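PDB 6HUN: ribulose bisphosphate carboxylase from Hyperthermus butylicus DSM 5456, which probably catalyses the magnesium-dependent addition of carbon dioxide and water to ribulose 1,5-bisphosphate, giving two molecules of 3-phosphoglycerate in an archaeal AMP degradation pathway. Local coordinates for residues 241-246 / 265-270; 178-183 / 211-216; 39-44 / 141-146; 155-160 / 373-378. One frame throughout, in Å; residues are numbered along the deposited sequence.

Contact 1 (241-246 / 265-270)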
loop_
_atom_site.group_PDB
_atom_site.type_symbol
_atom_site.label_atom_id
_atom_site.label_comp_id
_atom_site.label_asym_id
_atom_site.label_seq_id
_atom_site.Cartn_x
_atom_site.Cartn_y
_atom_site.Cartn_z
ATOM N N LEU A 241 -11.149 19.986 4.377
ATOM C CA LEU A 241 -10.339 18.750 4.405
ATOM C C LEU A 241 -9.514 18.819 3.124
ATOM O O LEU A 241 -9.908 18.314 2.076
ATOM C CB LEU A 241 -11.204 17.479 4.516
ATOM C CG LEU A 241 -12.255 17.422 5.648
ATOM C CD1 LEU A 241 -13.196 16.177 5.562
ATOM C CD2 LEU A 241 -11.594 17.530 7.038
ATOM N N ALA A 242 -8.357 19.474 3.220
ATOM C CA ALA A 242 -7.495 19.744 2.078
ATOM C C ALA A 242 -6.619 18.542 1.820
ATOM O O ALA A 242 -5.919 18.071 2.723
ATOM C CB ALA A 242 -6.597 20.960 2.333
ATOM N N ASN A 243 -6.614 18.077 0.581
ATOM C CA ASN A 243 -5.879 16.853 0.249
ATOM C C ASN A 243 -4.387 17.183 0.050
ATOM O O ASN A 243 -4.011 17.831 -0.931
ATOM C CB ASN A 243 -6.492 16.205 -0.982
ATOM C CG ASN A 243 -6.083 14.739 -1.114
ATOM O OD1 ASN A 243 -5.064 14.353 -0.603
ATOM N ND2 ASN A 243 -6.932 13.906 -1.710
ATOM N N VAL A 244 -3.550 16.726 0.977
ATOM C CA VAL A 244 -2.100 16.973 0.934
ATOM C C VAL A 244 -1.348 15.763 0.410
ATOM O O VAL A 244 -0.105 15.705 0.516
ATOM C CB VAL A 244 -1.554 17.403 2.312
ATOM C CG1 VAL A 244 -2.196 18.722 2.783
ATOM C CG2 VAL A 244 -1.797 16.279 3.353
ATOM N N THR A 245 -2.070 14.780 -0.135
ATOM C CA THR A 245 -1.445 13.595 -0.730
ATOM C C THR A 245 -0.431 14.025 -1.793
ATOM O O THR A 245 -0.774 14.689 -2.777
ATOM C CB THR A 245 -2.538 12.684 -1.299
ATOM O OG1 THR A 245 -3.461 12.265 -0.234
ATOM C CG2 THR A 245 -1.919 11.387 -1.957
ATOM N N ALA A 246 0.832 13.570 -1.619
ATOM C CA ALA A 246 1.923 14.137 -2.423
ATOM C C ALA A 246 3.222 13.435 -2.053
ATOM O O ALA A 246 3.294 12.754 -1.016
ATOM C CB ALA A 246 2.037 15.639 -2.192
ATOM N N PHE A 265 -7.412 21.247 9.402
ATOM C CA PHE A 265 -7.548 19.879 8.898
ATOM C C PHE A 265 -6.653 19.664 7.677
ATOM O O PHE A 265 -6.515 20.557 6.820
ATOM C CB PHE A 265 -8.974 19.574 8.476
ATOM C CG PHE A 265 -9.977 19.701 9.573
ATOM C CD1 PHE A 265 -10.388 18.551 10.264
ATOM C CD2 PHE A 265 -10.532 20.945 9.895
ATOM C CE1 PHE A 265 -11.301 18.613 11.268
ATOM C CE2 PHE A 265 -11.516 21.021 10.917
ATOM C CZ PHE A 265 -11.875 19.823 11.596
ATOM N N ILE A 266 -6.116 18.428 7.554
ATOM C CA ILE A 266 -5.511 17.943 6.316
ATOM C C ILE A 266 -6.125 16.586 6.028
ATOM O O ILE A 266 -6.557 15.887 6.952
ATOM C CB ILE A 266 -3.947 17.856 6.391
ATOM C CG1 ILE A 266 -3.545 16.995 7.600
ATOM C CG2 ILE A 266 -3.407 19.312 6.488
ATOM C CD1 ILE A 266 -1.979 16.631 7.742
ATOM N N MET A 267 -6.189 16.223 4.750
ATOM C CA MET A 267 -6.574 14.892 4.328
ATOM C C MET A 267 -5.399 14.224 3.643
ATOM O O MET A 267 -4.688 14.871 2.864
ATOM C CB MET A 267 -7.779 14.967 3.364
ATOM C CG MET A 267 -8.149 13.652 2.712
ATOM S SD MET A 267 -9.654 14.143 1.775
ATOM C CE MET A 267 -9.522 13.145 0.316
ATOM N N ILE A 268 -5.254 12.916 3.879
ATOM C CA ILE A 268 -4.191 12.130 3.242
ATOM C C ILE A 268 -4.749 10.771 2.824
ATOM O O ILE A 268 -5.556 10.152 3.543
ATOM C CB ILE A 268 -2.970 11.973 4.135
ATOM C CG1 ILE A 268 -1.879 11.214 3.342
ATOM C CG2 ILE A 268 -3.292 11.172 5.414
ATOM C CD1 ILE A 268 -0.550 11.391 3.959
ATOM N N ASP A 269 -4.418 10.389 1.600
ATOM C CA ASP A 269 -4.790 9.058 1.084
ATOM C C ASP A 269 -3.746 8.134 1.656
ATOM O O ASP A 269 -2.667 7.980 1.108
ATOM C CB ASP A 269 -4.787 9.053 -0.430
ATOM C CG ASP A 269 -5.730 10.070 -1.069
ATOM O OD1 ASP A 269 -6.532 10.794 -0.424
ATOM O OD2 ASP A 269 -5.699 10.131 -2.311
ATOM N N PHE A 270 -4.030 7.503 2.806
ATOM C CA PHE A 270 -2.898 6.902 3.505
ATOM C C PHE A 270 -2.443 5.575 2.888
ATOM O O PHE A 270 -1.394 5.074 3.284
ATOM C CB PHE A 270 -3.239 6.722 4.998
ATOM C CG PHE A 270 -4.460 5.834 5.277
ATOM C CD1 PHE A 270 -4.307 4.468 5.524
ATOM C CD2 PHE A 270 -5.737 6.394 5.375
ATOM C CE1 PHE A 270 -5.406 3.686 5.821
ATOM C CE2 PHE A 270 -6.886 5.617 5.638
ATOM C CZ PHE A 270 -6.717 4.287 5.896
#

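Contact 2 (178-183 / 211-216)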
loop_
_atom_site.group_PDB
_atom_site.type_symbol
_atom_site.label_atom_id
_atom_site.label_comp_id
_atom_site.label_asym_id
_atom_site.label_seq_id
_atom_site.Cartn_x
_atom_site.Cartn_y
_atom_site.Cartn_z
ATOM N N PRO A 178 -18.705 18.447 -10.101
ATOM C CA PRO A 178 -17.901 17.220 -10.241
ATOM C C PRO A 178 -16.663 17.273 -9.363
ATOM O O PRO A 178 -16.304 18.373 -8.920
ATOM C CB PRO A 178 -17.524 17.225 -11.717
ATOM C CG PRO A 178 -17.510 18.716 -12.071
ATOM C CD PRO A 178 -18.624 19.313 -11.294
ATOM N N LYS A 179 -16.010 16.132 -9.124
ATOM C CA LYS A 179 -14.889 16.125 -8.193
ATOM C C LYS A 179 -13.665 16.818 -8.777
ATOM O O LYS A 179 -12.816 17.288 -8.012
ATOM C CB LYS A 179 -14.545 14.692 -7.756
ATOM C CG LYS A 179 -14.674 13.643 -8.870
ATOM C CD LYS A 179 -14.702 12.204 -8.374
ATOM C CE LYS A 179 -13.417 11.449 -8.742
ATOM N NZ LYS A 179 -13.292 10.210 -7.903
ATOM N N LEU A 180 -13.563 16.920 -10.106
ATOM C CA LEU A 180 -12.482 17.681 -10.724
ATOM C C LEU A 180 -13.038 18.512 -11.866
ATOM O O LEU A 180 -14.090 18.204 -12.430
ATOM C CB LEU A 180 -11.343 16.782 -11.247
ATOM C CG LEU A 180 -10.390 16.094 -10.260
ATOM C CD1 LEU A 180 -9.288 15.366 -11.032
ATOM C CD2 LEU A 180 -9.773 17.028 -9.240
ATOM N N GLY A 181 -12.327 19.597 -12.180
ATOM C CA GLY A 181 -12.693 20.437 -13.317
ATOM C C GLY A 181 -12.814 21.929 -13.028
ATOM O O GLY A 181 -13.008 22.727 -13.949
ATOM N N TYR A 182 -12.710 22.313 -11.757
ATOM C CA TYR A 182 -12.839 23.691 -11.305
ATOM C C TYR A 182 -11.472 24.376 -11.246
ATOM O O TYR A 182 -10.491 23.800 -10.759
ATOM C CB TYR A 182 -13.503 23.723 -9.916
ATOM C CG TYR A 182 -14.975 23.343 -9.906
ATOM C CD1 TYR A 182 -15.911 24.141 -10.559
ATOM C CD2 TYR A 182 -15.427 22.188 -9.256
ATOM C CE1 TYR A 182 -17.252 23.814 -10.567
ATOM C CE2 TYR A 182 -16.786 21.840 -9.262
ATOM C CZ TYR A 182 -17.689 22.663 -9.922
ATOM O OH TYR A 182 -19.046 22.379 -9.961
ATOM N N THR A 183 -11.410 25.617 -11.721
ATOM C CA THR A 183 -10.255 26.455 -11.419
ATOM C C THR A 183 -10.307 26.874 -9.946
ATOM O O THR A 183 -11.321 26.680 -9.268
ATOM C CB THR A 183 -10.213 27.671 -12.347
ATOM O OG1 THR A 183 -11.391 28.460 -12.157
ATOM C CG2 THR A 183 -10.118 27.226 -13.796
ATOM N N GLN A 211 -2.652 19.340 -9.298
ATOM C CA GLN A 211 -2.598 19.378 -10.755
ATOM C C GLN A 211 -2.506 20.812 -11.276
ATOM O O GLN A 211 -2.925 21.757 -10.603
ATOM C CB GLN A 211 -3.833 18.702 -11.333
ATOM C CG GLN A 211 -3.886 17.189 -11.054
ATOM C CD GLN A 211 -4.682 16.816 -9.800
ATOM O OE1 GLN A 211 -4.702 17.545 -8.816
ATOM N NE2 GLN A 211 -5.348 15.672 -9.851
ATOM N N PRO A 212 -1.982 20.993 -12.492
ATOM C CA PRO A 212 -1.807 22.348 -13.029
ATOM C C PRO A 212 -3.086 23.168 -13.154
ATOM O O PRO A 212 -3.038 24.405 -13.030
ATOM C CB PRO A 212 -1.168 22.082 -14.401
ATOM C CG PRO A 212 -0.370 20.853 -14.178
ATOM C CD PRO A 212 -1.173 19.994 -13.228
ATOM N N PHE A 213 -4.230 22.538 -13.423
ATOM C CA PHE A 213 -5.413 23.360 -13.652
ATOM C C PHE A 213 -5.925 23.996 -12.367
ATOM O O PHE A 213 -6.749 24.911 -12.440
ATOM C CB PHE A 213 -6.525 22.544 -14.321
ATOM C CG PHE A 213 -7.155 21.531 -13.415
ATOM C CD1 PHE A 213 -8.275 21.855 -12.658
ATOM C CD2 PHE A 213 -6.625 20.250 -13.312
ATOM C CE1 PHE A 213 -8.856 20.929 -11.812
ATOM C CE2 PHE A 213 -7.208 19.302 -12.460
ATOM C CZ PHE A 213 -8.315 19.663 -11.702
ATOM N N CYS A 214 -5.425 23.557 -11.211
ATOM C CA CYS A 214 -5.894 23.979 -9.893
ATOM C C CYS A 214 -4.861 23.609 -8.835
ATOM O O CYS A 214 -5.026 22.634 -8.085
ATOM C CB CYS A 214 -7.239 23.332 -9.536
ATOM S SG CYS A 214 -8.116 24.210 -8.183
ATOM N N ARG A 215 -3.793 24.391 -8.783
ATOM C CA ARG A 215 -2.709 24.128 -7.861
ATOM C C ARG A 215 -3.152 24.284 -6.423
ATOM O O ARG A 215 -4.058 25.077 -6.095
ATOM C CB ARG A 215 -1.549 25.062 -8.142
ATOM C CG ARG A 215 -1.239 25.030 -9.569
ATOM C CD ARG A 215 -0.321 23.880 -9.885
ATOM N NE ARG A 215 0.146 24.006 -11.255
ATOM C CZ ARG A 215 0.883 25.023 -11.709
ATOM N NH1 ARG A 215 1.250 25.059 -12.984
ATOM N NH2 ARG A 215 1.265 26.002 -10.896
ATOM N N PHE A 216 -2.429 23.572 -5.556
ATOM C CA PHE A 216 -2.832 23.446 -4.166
ATOM C C PHE A 216 -2.946 24.813 -3.511
ATOM O O PHE A 216 -3.978 25.136 -2.901
ATOM C CB PHE A 216 -1.853 22.569 -3.390
ATOM C CG PHE A 216 -2.288 22.328 -1.956
ATOM C CD1 PHE A 216 -3.140 21.284 -1.648
ATOM C CD2 PHE A 216 -1.885 23.186 -0.936
ATOM C CE1 PHE A 216 -3.575 21.046 -0.328
ATOM C CE2 PHE A 216 -2.317 22.965 0.381
ATOM C CZ PHE A 216 -3.153 21.907 0.677
#

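Contact 3 (39-44 / 141-146)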
loop_
_atom_site.group_PDB
_atom_site.type_symbol
_atom_site.label_atom_id
_atom_site.label_comp_id
_atom_site.label_asym_id
_atom_site.label_seq_id
_atom_site.Cartn_x
_atom_site.Cartn_y
_atom_site.Cartn_z
ATOM N N ASP A 39 0.825 -9.977 26.911
ATOM C CA ASP A 39 1.943 -9.129 26.486
ATOM C C ASP A 39 2.558 -9.527 25.141
ATOM O O ASP A 39 3.641 -9.050 24.803
ATOM C CB ASP A 39 3.042 -9.146 27.538
ATOM C CG ASP A 39 3.532 -10.553 27.844
ATOM O OD1 ASP A 39 2.776 -11.518 27.553
ATOM O OD2 ASP A 39 4.658 -10.694 28.394
ATOM N N GLU A 40 1.920 -10.402 24.384
ATOM C CA GLU A 40 2.399 -10.822 23.079
ATOM C C GLU A 40 1.465 -10.229 22.041
ATOM O O GLU A 40 0.282 -10.029 22.318
ATOM C CB GLU A 40 2.401 -12.345 22.973
ATOM C CG GLU A 40 3.332 -13.079 23.962
ATOM C CD GLU A 40 3.842 -14.358 23.331
ATOM O OE1 GLU A 40 3.186 -15.408 23.550
ATOM O OE2 GLU A 40 4.844 -14.321 22.563
ATOM N N VAL A 41 1.997 -9.926 20.861
ATOM C CA VAL A 41 1.118 -9.625 19.724
ATOM C C VAL A 41 0.463 -10.913 19.263
ATOM O O VAL A 41 1.125 -11.947 19.148
ATOM C CB VAL A 41 1.910 -8.986 18.572
ATOM C CG1 VAL A 41 1.037 -8.954 17.217
ATOM C CG2 VAL A 41 2.437 -7.639 18.970
ATOM N N ILE A 42 -0.842 -10.865 18.997
ATOM C CA ILE A 42 -1.598 -12.015 18.518
ATOM C C ILE A 42 -2.211 -11.658 17.165
ATOM O O ILE A 42 -2.962 -10.693 17.091
ATOM C CB ILE A 42 -2.717 -12.376 19.511
ATOM C CG1 ILE A 42 -2.125 -12.689 20.925
ATOM C CG2 ILE A 42 -3.544 -13.516 18.947
ATOM C CD1 ILE A 42 -1.472 -13.957 20.888
ATOM N N ALA A 43 -1.959 -12.462 16.139
ATOM C CA ALA A 43 -2.620 -12.304 14.831
ATOM C C ALA A 43 -3.601 -13.455 14.636
ATOM O O ALA A 43 -3.268 -14.602 14.945
ATOM C CB ALA A 43 -1.592 -12.311 13.681
ATOM N N VAL A 44 -4.770 -13.178 14.051
ATOM C CA VAL A 44 -5.686 -14.220 13.624
ATOM C C VAL A 44 -5.809 -14.179 12.099
ATOM O O VAL A 44 -6.132 -13.133 11.503
ATOM C CB VAL A 44 -7.042 -14.145 14.338
ATOM C CG1 VAL A 44 -7.634 -12.756 14.237
ATOM C CG2 VAL A 44 -7.955 -15.206 13.754
ATOM N N TYR A 141 -4.083 -8.310 17.758
ATOM C CA TYR A 141 -4.158 -7.767 19.100
ATOM C C TYR A 141 -2.807 -7.156 19.398
ATOM O O TYR A 141 -1.769 -7.832 19.246
ATOM C CB TYR A 141 -4.446 -8.871 20.104
ATOM C CG TYR A 141 -3.984 -8.477 21.516
ATOM C CD1 TYR A 141 -4.739 -7.598 22.259
ATOM C CD2 TYR A 141 -2.795 -8.945 22.046
ATOM C CE1 TYR A 141 -4.361 -7.215 23.580
ATOM C CE2 TYR A 141 -2.367 -8.551 23.393
ATOM C CZ TYR A 141 -3.178 -7.680 24.112
ATOM O OH TYR A 141 -2.851 -7.256 25.385
ATOM N N PHE A 142 -2.821 -5.889 19.811
ATOM C CA PHE A 142 -1.611 -5.164 20.162
ATOM C C PHE A 142 -1.544 -5.038 21.677
ATOM O O PHE A 142 -2.474 -4.470 22.264
ATOM C CB PHE A 142 -1.589 -3.787 19.518
ATOM C CG PHE A 142 -1.535 -3.856 18.023
ATOM C CD1 PHE A 142 -0.355 -4.217 17.407
ATOM C CD2 PHE A 142 -2.650 -3.673 17.274
ATOM C CE1 PHE A 142 -0.291 -4.325 16.011
ATOM C CE2 PHE A 142 -2.583 -3.745 15.861
ATOM C CZ PHE A 142 -1.414 -4.088 15.262
ATOM N N PRO A 143 -0.501 -5.539 22.340
ATOM C CA PRO A 143 -0.416 -5.368 23.838
ATOM C C PRO A 143 -0.053 -3.946 24.208
ATOM O O PRO A 143 0.515 -3.206 23.397
ATOM C CB PRO A 143 0.690 -6.341 24.248
ATOM C CG PRO A 143 1.565 -6.469 23.069
ATOM C CD PRO A 143 0.643 -6.320 21.817
ATOM N N PRO A 144 -0.334 -3.530 25.468
ATOM C CA PRO A 144 -0.134 -2.129 25.838
ATOM C C PRO A 144 1.259 -1.611 25.571
ATOM O O PRO A 144 1.411 -0.448 25.215
ATOM C CB PRO A 144 -0.444 -2.124 27.364
ATOM C CG PRO A 144 -1.375 -3.234 27.551
ATOM C CD PRO A 144 -1.042 -4.294 26.503
ATOM N N SER A 145 2.295 -2.413 25.789
ATOM C CA SER A 145 3.653 -1.891 25.706
ATOM C C SER A 145 4.031 -1.603 24.266
ATOM O O SER A 145 4.867 -0.737 23.988
ATOM C CB SER A 145 4.622 -2.887 26.331
ATOM O OG SER A 145 4.484 -4.122 25.644
ATOM N N TYR A 146 3.410 -2.308 23.339
ATOM C CA TYR A 146 3.656 -2.011 21.950
ATOM C C TYR A 146 2.689 -0.944 21.441
ATOM O O TYR A 146 3.101 -0.025 20.714
ATOM C CB TYR A 146 3.530 -3.313 21.182
ATOM C CG TYR A 146 3.818 -3.200 19.679
ATOM C CD1 TYR A 146 4.964 -2.576 19.189
ATOM C CD2 TYR A 146 2.926 -3.720 18.784
ATOM C CE1 TYR A 146 5.209 -2.496 17.785
ATOM C CE2 TYR A 146 3.153 -3.640 17.396
ATOM C CZ TYR A 146 4.276 -3.046 16.915
ATOM O OH TYR A 146 4.415 -3.013 15.536
#

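Contact 4 (155-160 / 373-378)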
loop_
_atom_site.group_PDB
_atom_site.type_symbol
_atom_site.label_atom_id
_atom_site.label_comp_id
_atom_site.label_asym_id
_atom_site.label_seq_id
_atom_site.Cartn_x
_atom_site.Cartn_y
_atom_site.Cartn_z
ATOM N N LYS A 155 -6.240 14.676 17.715
ATOM C CA LYS A 155 -7.425 15.395 18.211
ATOM C C LYS A 155 -8.530 14.467 18.665
ATOM O O LYS A 155 -9.075 14.660 19.757
ATOM C CB LYS A 155 -7.971 16.338 17.136
ATOM C CG LYS A 155 -7.002 17.489 16.761
ATOM C CD LYS A 155 -6.852 18.416 17.920
ATOM C CE LYS A 155 -5.831 19.482 17.582
ATOM N NZ LYS A 155 -5.946 20.523 18.612
ATOM N N GLY A 156 -8.794 13.432 17.906
ATOM C CA GLY A 156 -9.886 12.510 18.202
ATOM C C GLY A 156 -11.255 13.169 18.027
ATOM O O GLY A 156 -11.388 14.319 17.596
ATOM N N ILE A 157 -12.286 12.403 18.368
ATOM C CA ILE A 157 -13.658 12.915 18.313
ATOM C C ILE A 157 -13.768 14.230 19.087
ATOM O O ILE A 157 -14.274 15.250 18.591
ATOM C CB ILE A 157 -14.597 11.854 18.884
ATOM C CG1 ILE A 157 -14.553 10.620 17.911
ATOM C CG2 ILE A 157 -16.029 12.419 18.956
ATOM C CD1 ILE A 157 -15.531 9.490 18.308
ATOM N N GLN A 158 -13.299 14.228 20.320
ATOM C CA GLN A 158 -13.545 15.402 21.159
ATOM C C GLN A 158 -12.748 16.601 20.681
ATOM O O GLN A 158 -13.246 17.730 20.712
ATOM C CB GLN A 158 -13.281 15.073 22.617
ATOM C CG GLN A 158 -14.350 14.122 23.253
ATOM C CD GLN A 158 -15.856 14.434 22.953
ATOM O OE1 GLN A 158 -16.339 15.569 23.065
ATOM N NE2 GLN A 158 -16.597 13.390 22.593
ATOM N N GLY A 159 -11.516 16.392 20.182
ATOM C CA GLY A 159 -10.769 17.532 19.706
ATOM C C GLY A 159 -11.324 18.125 18.432
ATOM O O GLY A 159 -11.236 19.341 18.234
ATOM N N VAL A 160 -11.892 17.287 17.546
ATOM C CA VAL A 160 -12.523 17.803 16.341
ATOM C C VAL A 160 -13.814 18.534 16.708
ATOM O O VAL A 160 -14.130 19.602 16.152
ATOM C CB VAL A 160 -12.820 16.658 15.373
ATOM C CG1 VAL A 160 -13.742 17.088 14.218
ATOM C CG2 VAL A 160 -11.396 15.985 14.891
ATOM N N ILE A 373 -5.029 5.952 23.408
ATOM C CA ILE A 373 -5.218 6.166 21.965
ATOM C C ILE A 373 -6.627 6.763 21.816
ATOM O O ILE A 373 -7.591 6.104 22.146
ATOM C CB ILE A 373 -5.101 4.855 21.150
ATOM C CG1 ILE A 373 -3.762 4.099 21.379
ATOM C CG2 ILE A 373 -5.350 5.144 19.655
ATOM C CD1 ILE A 373 -2.578 4.690 20.751
ATOM N N LYS A 374 -6.729 8.018 21.335
ATOM C CA LYS A 374 -8.022 8.704 21.307
ATOM C C LYS A 374 -8.936 8.019 20.298
ATOM O O LYS A 374 -8.438 7.346 19.399
ATOM C CB LYS A 374 -7.830 10.144 20.856
ATOM C CG LYS A 374 -7.187 11.059 22.022
ATOM C CD LYS A 374 -6.729 12.349 21.497
ATOM C CE LYS A 374 -6.271 13.251 22.740
ATOM N NZ LYS A 374 -5.635 14.467 22.252
ATOM N N PRO A 375 -10.244 8.116 20.483
ATOM C CA PRO A 375 -11.185 7.586 19.481
ATOM C C PRO A 375 -11.178 8.385 18.182
ATOM O O PRO A 375 -10.868 9.572 18.131
ATOM C CB PRO A 375 -12.542 7.679 20.174
ATOM C CG PRO A 375 -12.378 8.785 21.154
ATOM C CD PRO A 375 -10.925 8.778 21.623
ATOM N N VAL A 376 -11.599 7.714 17.127
ATOM C CA VAL A 376 -11.600 8.226 15.759
ATOM C C VAL A 376 -13.058 8.496 15.357
ATOM O O VAL A 376 -13.913 7.689 15.672
ATOM C CB VAL A 376 -10.966 7.159 14.825
ATOM C CG1 VAL A 376 -11.202 7.542 13.390
ATOM C CG2 VAL A 376 -9.429 7.094 15.180
ATOM N N PHE A 377 -13.312 9.541 14.548
ATOM C CA PHE A 377 -14.648 9.756 13.929
ATOM C C PHE A 377 -14.863 8.792 12.767
ATOM O O PHE A 377 -14.181 8.909 11.749
ATOM C CB PHE A 377 -14.769 11.176 13.378
ATOM C CG PHE A 377 -15.568 12.128 14.232
ATOM C CD1 PHE A 377 -16.915 11.850 14.595
ATOM C CD2 PHE A 377 -14.991 13.311 14.657
ATOM C CE1 PHE A 377 -17.665 12.749 15.382
ATOM C CE2 PHE A 377 -15.710 14.192 15.445
ATOM C CZ PHE A 377 -17.022 13.924 15.827
ATOM N N PRO A 378 -15.834 7.896 12.832
ATOM C CA PRO A 378 -16.198 7.128 11.642
ATOM C C PRO A 378 -16.873 8.074 10.673
ATOM O O PRO A 378 -17.626 8.981 11.076
ATOM C CB PRO A 378 -17.205 6.080 12.163
ATOM C CG PRO A 378 -17.140 6.148 13.622
ATOM C CD PRO A 378 -16.603 7.514 14.029
#

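Contact 1 (241-246 / 265-270)
Two donors, both from Thr245, grip the side-chain amide oxygen of Asn243, OD1, and both approach in the plane of the amide. Thr245 N lies 3.1 Å from Asn243 OD1, which makes the loop an Asx turn, and the hydroxyl Thr245 OG1 donates to the same OD1 over 2.7 Å. Having given its proton to the amide, Thr245 OG1 accepts from Asp269 N at 2.8 Å, nearly straight at 163°. Threonine suits the spot because one short side chain, with OG1 anti to its own carbonyl carbon, serves as donor and acceptor at once and carries the turn across to the neighbouring strand. Asn243 ND2 adds a weak bond to Asp269 OD1, 3.4 Å away, the amide and carboxylate planes standing 66° apart; the amide nitrogen is held more firmly by Asp205 O. The strands pair in parallel up to and into the turn: Met267 N donates to Ala242 O at 2.8 Å, and Val244 N to Met267 O at 2.9 Å, almost along the C=O axis. Met267 runs out extended, then bends at chi3 (145°) so that CE rests 3.4 Å from Asn243 ND2. On the other side of the sheet Val244 CG1 packs against Ile266 CG2. This is a beta-alpha-beta crossover of the TIM barrel, with helix 248-260 between its strands. Thr245 holds the backbone of Asp269, whose carboxylate, close to the predicted proton acceptor His295, would probably favour that histidine's protonated form.

Contact 2 (178-183 / 211-216)
Pro178 follows a cis peptide bond, and Lys179, predicted to bind substrate, places NZ in salt bridges with Asp205 and Glu206 of its own chain and Glu65 of the second subunit. Contact with 211-216 begins at Leu180, whose CG lies anti to its carbonyl carbon. Its two methyls part: CD2 comes to the edge of the Phe213 ring, in its plane and 3.9 Å from CZ, while CD1 lies 4.1 Å from Gln211 NE2, which is hydrogen-bonded to Leu109 O of the second subunit. Gly181 passes next, its N 3.7 Å from Phe213 CE1; at phi 129° a side chain would jam against the carbonyl oxygen of Leu180, so glycine fits here. Tyr182 starts its side chain away from 211-216, but its carbonyl O meets the same ring edge 3.5 Å from Phe213 CE1. That oxygen also lies 3.5 Å from Cys214 SG. With no hydrogen-bond partner in the model, the buried oxygen has the slightly positive ring hydrogens beside it, which probably ease its burial. Thr183, at the N-cap of helix 184-196, packs its backbone carbon against Cys214 SG. The contact thus joins two loops of the barrel, one leading from strand 171-174 into helix 184-196, the other from strand 201-203 into helix 216-234.

Contact 3 (39-44 / 141-146)
The Tyr141 ring has Pro143 N above one face, 3.7 Å from the plane and displaced toward the rim, while the carbonyl O of Glu40 comes to its edge in the ring plane, 3.2 Å from CE2. That oxygen is buried without a hydrogen-bond partner, so the ring hydrogens facing it are probably a partial substitute. The ring is put there by a chi1 of 157°, which sets CG anti to the backbone N; at its far end OH bonds to Lys38 O, and the Lys38 ammonium makes a cation-pi contact with the ring. Obliquely to the same ring, Ile42 CG1 lies 4.0 Å from Tyr141 CD2. The backbones carrying these side chains form an antiparallel hydrogen-bonded pair. Tyr141 N reaches Ile42 O at 2.7 Å and in the carbonyl plane, and Ile42 N returns a longer bond, 3.2 Å, to a lone pair of Tyr141 O. The pair closes the meeting of strands 41-49 and 132-141 in the mixed sheet of the Rubisco N-terminal domain, just where the second strand gives way to helix 144-147. Pro143, which has no N-H to satisfy, makes that exit at the helix N-cap and lays its CD 3.6 Å from Val41 CG2. Val41 CG2 also meets the Tyr146 ring obliquely, 4.0 Å from Tyr146 CD2, while Phe110 and Phe150 also pack against this tyrosine.

Contact 4 (155-160 / 373-378)
Helix 156-164 leads into the first strand of the TIM barrel, and here its first turn packs on the start of strand 377-380, the seventh strand. Ile157 carries the contact with two branches that go different ways. With chi1 at -66°, CG2 is anti to the backbone N and lies over one face of the Phe377 ring, 4.0 Å from the centroid and 25° off the normal, a CH-pi contact displaced toward the rim. The other branch, CG1 and CD1, runs along the incoming backbone: CD1 is 3.6 Å from Val376 O. The Ile157 side chain crosses that of Pro375 at about a right angle, with Ile157 CD1 4.0 Å from Pro375 CB. A beta-branched residue with a long arm suits this place, because it can cover a ring and a proline together. Val160, one helical turn on, meets Phe377 tip to tip; its CB lies at the ring edge, in plane, and CG1 comes 3.7 Å from CE2. The helix start is tied by Ile157 N, which bonds to Pro375 O at 3.2 Å with the donor above the carbonyl plane and a bent angle of 141°. Lys155 and Gly156 give their backbone N-H groups to Asp325, a carboxylate beside the helix start. Gly156 has positive phi, and a CB there would clash with Lys374 CB; bare of one, its CA sits just 3.1 Å from Pro375 O.

Overall arrangement
From the N terminus, contact 3 closes first: 39-44 waits for 141-146, and the loop between them holds most of the N-terminal domain's sheet. Soon afterwards 155-160 opens contact 4, whose long loop, closed by 373-378, takes in the first six barrel strands and ties the helix before strand one to strand seven. Contacts 2 and 1 lie inside that loop in series, and none cross. They touch where Phe216 packs on Ala242, Asn243 and Val244, and both reach the second subunit. Contact 1 also meets contact 4 through Phe265 and Val160. Contacts 3 and 4 remain apart, their nearest atoms about 7 Å from each other.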